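Local coordinates for protein cytochrome c, putative (Shewanella oneidensis, PDB 1SP3) that carries eight covalently attached c-type hemes and probably works as a respiratory oxidoreductase, with tetrathionate a likely substrate, at residues 98-103 / 108-113; 10-15 / 19-24. One frame throughout, in Å; residues are numbered along the deposited sequence.

Contact 1 (98-103 / 108-113); sequences CLICHD and YVKDPA. With HEC (heme c), chain E.
Asp103 OD1 is gripped from the other segment by Tyr108 N, at 3.0 Å, and by a water that donates to it. The water bridges the carboxylate to Tyr108 O, so both backbone polar atoms of Tyr108 are held, N directly and O through the water. The amide comes from above the carboxylate plane, 52° out of it. This contact folds the chain back on a CXXCH heme-binding motif, residues 98-102. Cys98 and Cys101 hold the heme through thioethers, and His102 NE2 binds its iron, as does His190. Tyr108 lies against the side of the motif turned from the heme. Its CG is anti to the backbone N (chi1 178°), which brings the ring against Leu99 and Ile100. Leu99 CB sits over the ring centre, 3.7 Å from the centroid of Tyr108, a CH-pi contact. Leu99 CD1 reaches Tyr108 CE1 at 3.6 Å. Ile100 packs by CB on Tyr108 CE2 at 3.6 Å. The hydroxyl is bonded to Asp97 and Tyr81, and Ile127 of helix 124-129 also touches the Tyr108 side chain. With an alanine in place of Tyr108, a gap is likely to open beside Leu99 and Ile100, and Asp97 and Tyr81 would probably lose the hydroxyl they share. Asp97 also forms a salt bridge with Lys110, whose chain bends at its last two torsions. Asp103 OD2 is hydrogen-bonded to Thr105 OG1. The apolar part of Lys110 crosses Ile100 at about a right angle, with Lys110 CD 3.8 Å from Ile100 CD1.

Contact 2 (10-15 / 19-24); sequences GPFTTG and TTQCLT. With HEC (heme c), chain C.
The start of helix 15-34 and the loop leading into it form this contact. Thr14 is the N-cap residue, and its side chain caps a backbone N in the first turn. The i to i+4 helix bond across the two segments runs from Thr19 N to Gly15 O, 2.9 Å long. Thr19 OG1 has its hydrogen bond elsewhere, to Val96 O. Two residues further along the helix, Gln21 meets Phe12 of the loop. Gln21 CG approaches the edge of the ring, near its plane, at 3.6 Å from Phe12 CE2. The Gln21 chain bends at its second torsion (-47°), and its amide plane lies 22° from the ring plane. Phe12 is also covered from its own segment: Gly10 CA stands over the centre of the Phe12 ring, 3.6 Å above the plane. The turn that brings Gly10 there includes a cis peptide before Pro11. Phe12 also touches Val18 of helix 15-34, and Leu124 and Ala125 of helix 124-129. Gln21 O accepts from Thr24 N at 2.7 Å. The residue after Gln21, Cys22, is bonded to the heme: Cys22 SG lies 1.9 Å from heme CAB. Cys22, Cys25 and His26 belong to the first CXXCH motif of the chain, so this is a capped helix start leading into a c-type heme attachment site.

Overall arrangement
Contact 2 closes before contact 1 opens along the chain, and their centres lie 14 Å apart. Each includes part of a CXXCH motif, and the two motifs serve neighbouring hemes. The heme-binding cysteines bring the contacts together. Cys98 CB packs on Cys22 SG at 4.1 Å, and Cys98 SG on Thr19 CG2 at 4.2 Å. Shared neighbours join them further. Helix 124-129 is touched by Phe12 from contact 2 and by Leu99, Asp103 and Tyr108 from contact 1. Tyr81 meets Thr19 on one hand and Leu99 and Tyr108 on the other. Contact 1 is fully buried, contact 2 partly.

Contact 1 (98-103 / 108-113)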
# COMPACT_ATOMS: atom_id res chain seq x y z
N CYS A 98 5.36 -12.28 -16.26
CA CYS A 98 4.65 -11.62 -17.35
C CYS A 98 3.23 -11.93 -17.31
O CYS A 98 2.48 -11.18 -17.86
CB CYS A 98 5.11 -12.06 -18.75
SG CYS A 98 6.83 -11.66 -18.94
N LEU A 99 2.84 -12.99 -16.64
CA LEU A 99 1.44 -13.41 -16.60
C LEU A 99 0.54 -12.72 -15.58
O LEU A 99 -0.70 -12.61 -15.81
CB LEU A 99 1.41 -14.92 -16.34
CG LEU A 99 2.27 -15.66 -17.35
CD1 LEU A 99 2.40 -17.13 -16.84
CD2 LEU A 99 1.69 -15.57 -18.81
N ILE A 100 1.12 -12.29 -14.45
CA ILE A 100 0.29 -11.74 -13.42
C ILE A 100 -0.48 -10.47 -13.92
O ILE A 100 -1.66 -10.28 -13.61
CB ILE A 100 1.08 -11.55 -12.11
CG1 ILE A 100 0.18 -11.07 -10.93
CG2 ILE A 100 2.22 -10.59 -12.31
CD1 ILE A 100 -0.55 -12.19 -10.36
N CYS A 101 0.13 -9.64 -14.75
CA CYS A 101 -0.61 -8.46 -15.23
C CYS A 101 -1.37 -8.70 -16.50
O CYS A 101 -2.22 -7.91 -16.86
CB CYS A 101 0.32 -7.27 -15.44
SG CYS A 101 1.08 -6.71 -13.87
N HIS A 102 -1.01 -9.72 -17.23
CA HIS A 102 -1.50 -9.91 -18.61
C HIS A 102 -2.41 -11.11 -18.81
O HIS A 102 -2.96 -11.26 -19.89
CB HIS A 102 -0.30 -9.98 -19.57
CG HIS A 102 0.40 -8.65 -19.75
ND1 HIS A 102 -0.24 -7.55 -20.27
CD2 HIS A 102 1.66 -8.25 -19.49
CE1 HIS A 102 0.59 -6.52 -20.33
NE2 HIS A 102 1.77 -6.93 -19.89
N ASP A 103 -2.58 -11.94 -17.77
CA ASP A 103 -3.55 -13.04 -17.85
C ASP A 103 -5.03 -12.60 -18.04
O ASP A 103 -5.55 -11.84 -17.23
CB ASP A 103 -3.46 -13.95 -16.61
CG ASP A 103 -4.58 -14.98 -16.58
OD1 ASP A 103 -5.24 -15.11 -15.51
OD2 ASP A 103 -4.88 -15.64 -17.61
N TYR A 108 -4.98 -17.36 -13.47
CA TYR A 108 -3.58 -17.30 -13.06
C TYR A 108 -3.49 -16.79 -11.61
O TYR A 108 -4.05 -15.77 -11.26
CB TYR A 108 -2.69 -16.51 -14.03
CG TYR A 108 -1.23 -16.41 -13.56
CD1 TYR A 108 -0.31 -17.40 -13.83
CD2 TYR A 108 -0.78 -15.26 -12.87
CE1 TYR A 108 1.02 -17.27 -13.47
CE2 TYR A 108 0.57 -15.13 -12.51
CZ TYR A 108 1.44 -16.15 -12.80
OH TYR A 108 2.73 -16.05 -12.38
N VAL A 109 -2.83 -17.58 -10.77
CA VAL A 109 -2.76 -17.31 -9.34
C VAL A 109 -1.36 -17.74 -8.86
O VAL A 109 -0.91 -18.86 -9.17
CB VAL A 109 -3.81 -18.13 -8.54
CG1 VAL A 109 -3.55 -18.01 -6.99
CG2 VAL A 109 -5.24 -17.67 -8.85
N LYS A 110 -0.72 -16.88 -8.08
CA LYS A 110 0.63 -17.10 -7.47
C LYS A 110 0.38 -17.68 -6.09
O LYS A 110 -0.45 -17.20 -5.33
CB LYS A 110 1.41 -15.76 -7.36
CG LYS A 110 1.87 -15.20 -8.72
CD LYS A 110 2.40 -13.77 -8.65
CE LYS A 110 3.87 -13.67 -8.29
NZ LYS A 110 4.77 -13.72 -9.41
N ASP A 111 1.04 -18.78 -5.83
CA ASP A 111 0.96 -19.49 -4.60
C ASP A 111 1.37 -18.57 -3.42
O ASP A 111 2.51 -18.13 -3.37
CB ASP A 111 1.92 -20.64 -4.75
CG ASP A 111 2.05 -21.49 -3.51
OD1 ASP A 111 1.73 -21.04 -2.39
OD2 ASP A 111 2.52 -22.64 -3.59
N PRO A 112 0.45 -18.32 -2.47
CA PRO A 112 0.62 -17.32 -1.38
C PRO A 112 1.82 -17.60 -0.55
O PRO A 112 2.28 -16.65 0.12
CB PRO A 112 -0.56 -17.57 -0.44
CG PRO A 112 -1.52 -18.49 -1.19
CD PRO A 112 -0.79 -19.11 -2.37
N ALA A 113 2.30 -18.85 -0.52
CA ALA A 113 3.61 -19.10 0.07
C ALA A 113 4.73 -19.47 -0.89
O ALA A 113 5.73 -20.06 -0.46
CB ALA A 113 3.51 -20.18 1.24
FE HEC E . 3.23 -5.64 -19.79
CHA HEC E . 1.83 -3.44 -22.01
CHB HEC E . 4.38 -7.42 -22.48
CHC HEC E . 4.96 -7.59 -17.61
CHD HEC E . 1.78 -4.14 -17.14
NA HEC E . 3.09 -5.48 -21.88
C1A HEC E . 2.50 -4.47 -22.57
C2A HEC E . 2.68 -4.66 -24.02
C3A HEC E . 3.42 -5.75 -24.17
C4A HEC E . 3.69 -6.27 -22.80
CMA HEC E . 3.91 -6.36 -25.52
CAA HEC E . 2.16 -3.73 -25.15
CBA HEC E . 2.79 -2.31 -24.99
CGA HEC E . 4.31 -2.40 -24.95
O1A HEC E . 4.79 -3.04 -25.91
O2A HEC E . 5.02 -1.82 -24.02
NB HEC E . 4.40 -7.14 -20.01
C1B HEC E . 4.76 -7.74 -21.17
C2B HEC E . 5.70 -8.78 -20.84
C3B HEC E . 5.85 -8.80 -19.52
C4B HEC E . 5.03 -7.79 -18.96
CMB HEC E . 6.36 -9.75 -21.87
CAB HEC E . 6.81 -9.73 -18.69
CBB HEC E . 8.15 -9.83 -18.96
NC HEC E . 3.37 -5.82 -17.69
C1C HEC E . 4.11 -6.72 -17.01
C2C HEC E . 3.86 -6.57 -15.59
C3C HEC E . 2.97 -5.59 -15.43
C4C HEC E . 2.67 -5.10 -16.79
CMC HEC E . 4.54 -7.44 -14.51
CAC HEC E . 2.29 -5.03 -14.12
CBC HEC E . 2.89 -4.83 -12.93
ND HEC E . 2.03 -4.07 -19.62
C1D HEC E . 1.53 -3.62 -18.39
C2D HEC E . 0.71 -2.50 -18.63
C3D HEC E . 0.79 -2.25 -20.13
C4D HEC E . 1.58 -3.29 -20.66
CMD HEC E . -0.08 -1.62 -17.57
CAD HEC E . 0.07 -1.17 -20.95
CBD HEC E . -1.36 -1.67 -21.09
CGD HEC E . -2.33 -0.72 -21.77
O1D HEC E . -3.57 -0.94 -21.62
O2D HEC E . -1.86 0.23 -22.44
O HOH W 1 -5.04 -13.73 -13.19

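Contact 2 (10-15 / 19-24)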
# COMPACT_ATOMS: atom_id res chain seq x y z
N GLY A 10 3.58 -24.92 -25.35
CA GLY A 10 4.29 -25.53 -24.23
C GLY A 10 4.46 -27.02 -24.45
O GLY A 10 5.03 -27.36 -25.50
N PRO A 11 4.03 -27.93 -23.54
CA PRO A 11 4.00 -27.82 -22.07
C PRO A 11 4.94 -26.87 -21.32
O PRO A 11 6.11 -26.77 -21.65
CB PRO A 11 4.31 -29.27 -21.64
CG PRO A 11 3.67 -30.10 -22.79
CD PRO A 11 3.31 -29.16 -23.95
N PHE A 12 4.43 -26.21 -20.28
CA PHE A 12 5.27 -25.37 -19.38
C PHE A 12 5.07 -25.92 -17.97
O PHE A 12 3.92 -26.15 -17.56
CB PHE A 12 4.82 -23.88 -19.39
CG PHE A 12 4.87 -23.24 -20.75
CD1 PHE A 12 3.69 -22.84 -21.39
CD2 PHE A 12 6.08 -23.04 -21.38
CE1 PHE A 12 3.75 -22.23 -22.68
CE2 PHE A 12 6.13 -22.43 -22.64
CZ PHE A 12 4.96 -22.04 -23.29
N THR A 13 6.14 -26.17 -17.23
CA THR A 13 5.86 -26.63 -15.86
C THR A 13 6.18 -25.57 -14.83
O THR A 13 5.71 -25.68 -13.71
CB THR A 13 6.41 -28.08 -15.52
OG1 THR A 13 7.84 -28.06 -15.48
CG2 THR A 13 6.07 -29.14 -16.66
N THR A 14 6.96 -24.55 -15.21
CA THR A 14 7.33 -23.45 -14.27
C THR A 14 7.03 -22.08 -14.88
O THR A 14 6.88 -21.97 -16.12
CB THR A 14 8.85 -23.50 -13.77
OG1 THR A 14 9.74 -23.21 -14.84
CG2 THR A 14 9.30 -24.91 -13.27
N GLY A 15 6.97 -21.04 -14.03
CA GLY A 15 6.75 -19.68 -14.52
C GLY A 15 7.85 -19.21 -15.43
O GLY A 15 7.56 -18.69 -16.49
N THR A 19 8.26 -17.56 -19.10
CA THR A 19 8.85 -16.25 -19.33
C THR A 19 9.92 -16.38 -20.37
O THR A 19 10.13 -15.45 -21.18
CB THR A 19 9.47 -15.62 -18.05
OG1 THR A 19 8.43 -15.24 -17.19
CG2 THR A 19 10.13 -14.22 -18.36
N THR A 20 10.69 -17.46 -20.27
CA THR A 20 11.73 -17.64 -21.26
C THR A 20 11.23 -17.73 -22.71
O THR A 20 11.89 -17.20 -23.63
CB THR A 20 12.97 -18.59 -20.84
OG1 THR A 20 13.27 -19.59 -21.84
CG2 THR A 20 12.84 -19.27 -19.60
N GLN A 21 10.02 -18.23 -22.89
CA GLN A 21 9.36 -18.01 -24.18
C GLN A 21 9.07 -16.52 -24.52
O GLN A 21 9.54 -16.03 -25.61
CB GLN A 21 8.08 -18.84 -24.26
CG GLN A 21 8.44 -20.37 -24.48
CD GLN A 21 9.51 -20.55 -25.59
OE1 GLN A 21 9.31 -20.08 -26.73
NE2 GLN A 21 10.64 -21.20 -25.25
N CYS A 22 8.34 -15.81 -23.63
CA CYS A 22 7.99 -14.39 -23.85
C CYS A 22 9.21 -13.57 -24.30
O CYS A 22 9.16 -12.74 -25.20
CB CYS A 22 7.41 -13.76 -22.58
SG CYS A 22 6.08 -14.69 -21.80
N LEU A 23 10.32 -13.82 -23.66
CA LEU A 23 11.56 -13.15 -24.06
C LEU A 23 12.07 -13.47 -25.50
O LEU A 23 12.85 -12.78 -25.97
CB LEU A 23 12.69 -13.52 -23.10
CG LEU A 23 12.41 -13.28 -21.62
CD1 LEU A 23 13.45 -14.04 -20.79
CD2 LEU A 23 12.54 -11.83 -21.37
N THR A 24 11.66 -14.52 -26.18
CA THR A 24 12.15 -14.66 -27.58
C THR A 24 11.67 -13.42 -28.41
O THR A 24 12.30 -13.05 -29.40
CB THR A 24 11.70 -16.01 -28.24
OG1 THR A 24 10.28 -16.25 -28.03
CG2 THR A 24 12.38 -17.23 -27.52
FE HEC C . 3.47 -11.14 -27.16
CHA HEC C . 1.66 -8.56 -28.26
CHB HEC C . 2.70 -10.39 -23.91
CHC HEC C . 4.81 -14.14 -26.10
CHD HEC C . 4.89 -11.58 -30.22
NA HEC C . 2.39 -9.70 -26.21
C1A HEC C . 1.65 -8.76 -26.88
C2A HEC C . 0.97 -7.99 -25.89
C3A HEC C . 1.25 -8.50 -24.68
C4A HEC C . 2.17 -9.59 -24.87
CMA HEC C . 0.68 -8.04 -23.31
CAA HEC C . -0.00 -6.80 -26.21
CBA HEC C . -1.36 -7.53 -26.15
CGA HEC C . -2.48 -6.62 -26.53
O1A HEC C . -3.66 -7.10 -26.43
O2A HEC C . -2.17 -5.46 -26.92
NB HEC C . 3.72 -12.13 -25.34
C1B HEC C . 3.34 -11.58 -24.12
C2B HEC C . 3.71 -12.55 -23.10
C3B HEC C . 4.29 -13.58 -23.72
C4B HEC C . 4.28 -13.34 -25.13
CMB HEC C . 3.47 -12.36 -21.58
CAB HEC C . 4.74 -14.89 -23.07
CBB HEC C . 3.68 -15.50 -22.49
NC HEC C . 4.58 -12.57 -28.00
C1C HEC C . 5.07 -13.71 -27.39
C2C HEC C . 5.87 -14.42 -28.33
C3C HEC C . 5.89 -13.71 -29.48
C4C HEC C . 5.10 -12.52 -29.27
CMC HEC C . 6.62 -15.77 -28.00
CAC HEC C . 6.65 -14.03 -30.84
CBC HEC C . 6.70 -15.27 -31.38
ND HEC C . 3.28 -10.23 -28.96
C1D HEC C . 3.98 -10.57 -30.10
C2D HEC C . 3.64 -9.63 -31.17
C3D HEC C . 2.64 -8.73 -30.55
C4D HEC C . 2.48 -9.17 -29.19
CMD HEC C . 4.17 -9.54 -32.63
CAD HEC C . 2.00 -7.52 -31.24
CBD HEC C . 3.07 -6.45 -31.12
CGD HEC C . 2.73 -5.20 -31.95
O1D HEC C . 2.94 -5.16 -33.21
O2D HEC C . 2.19 -4.23 -31.34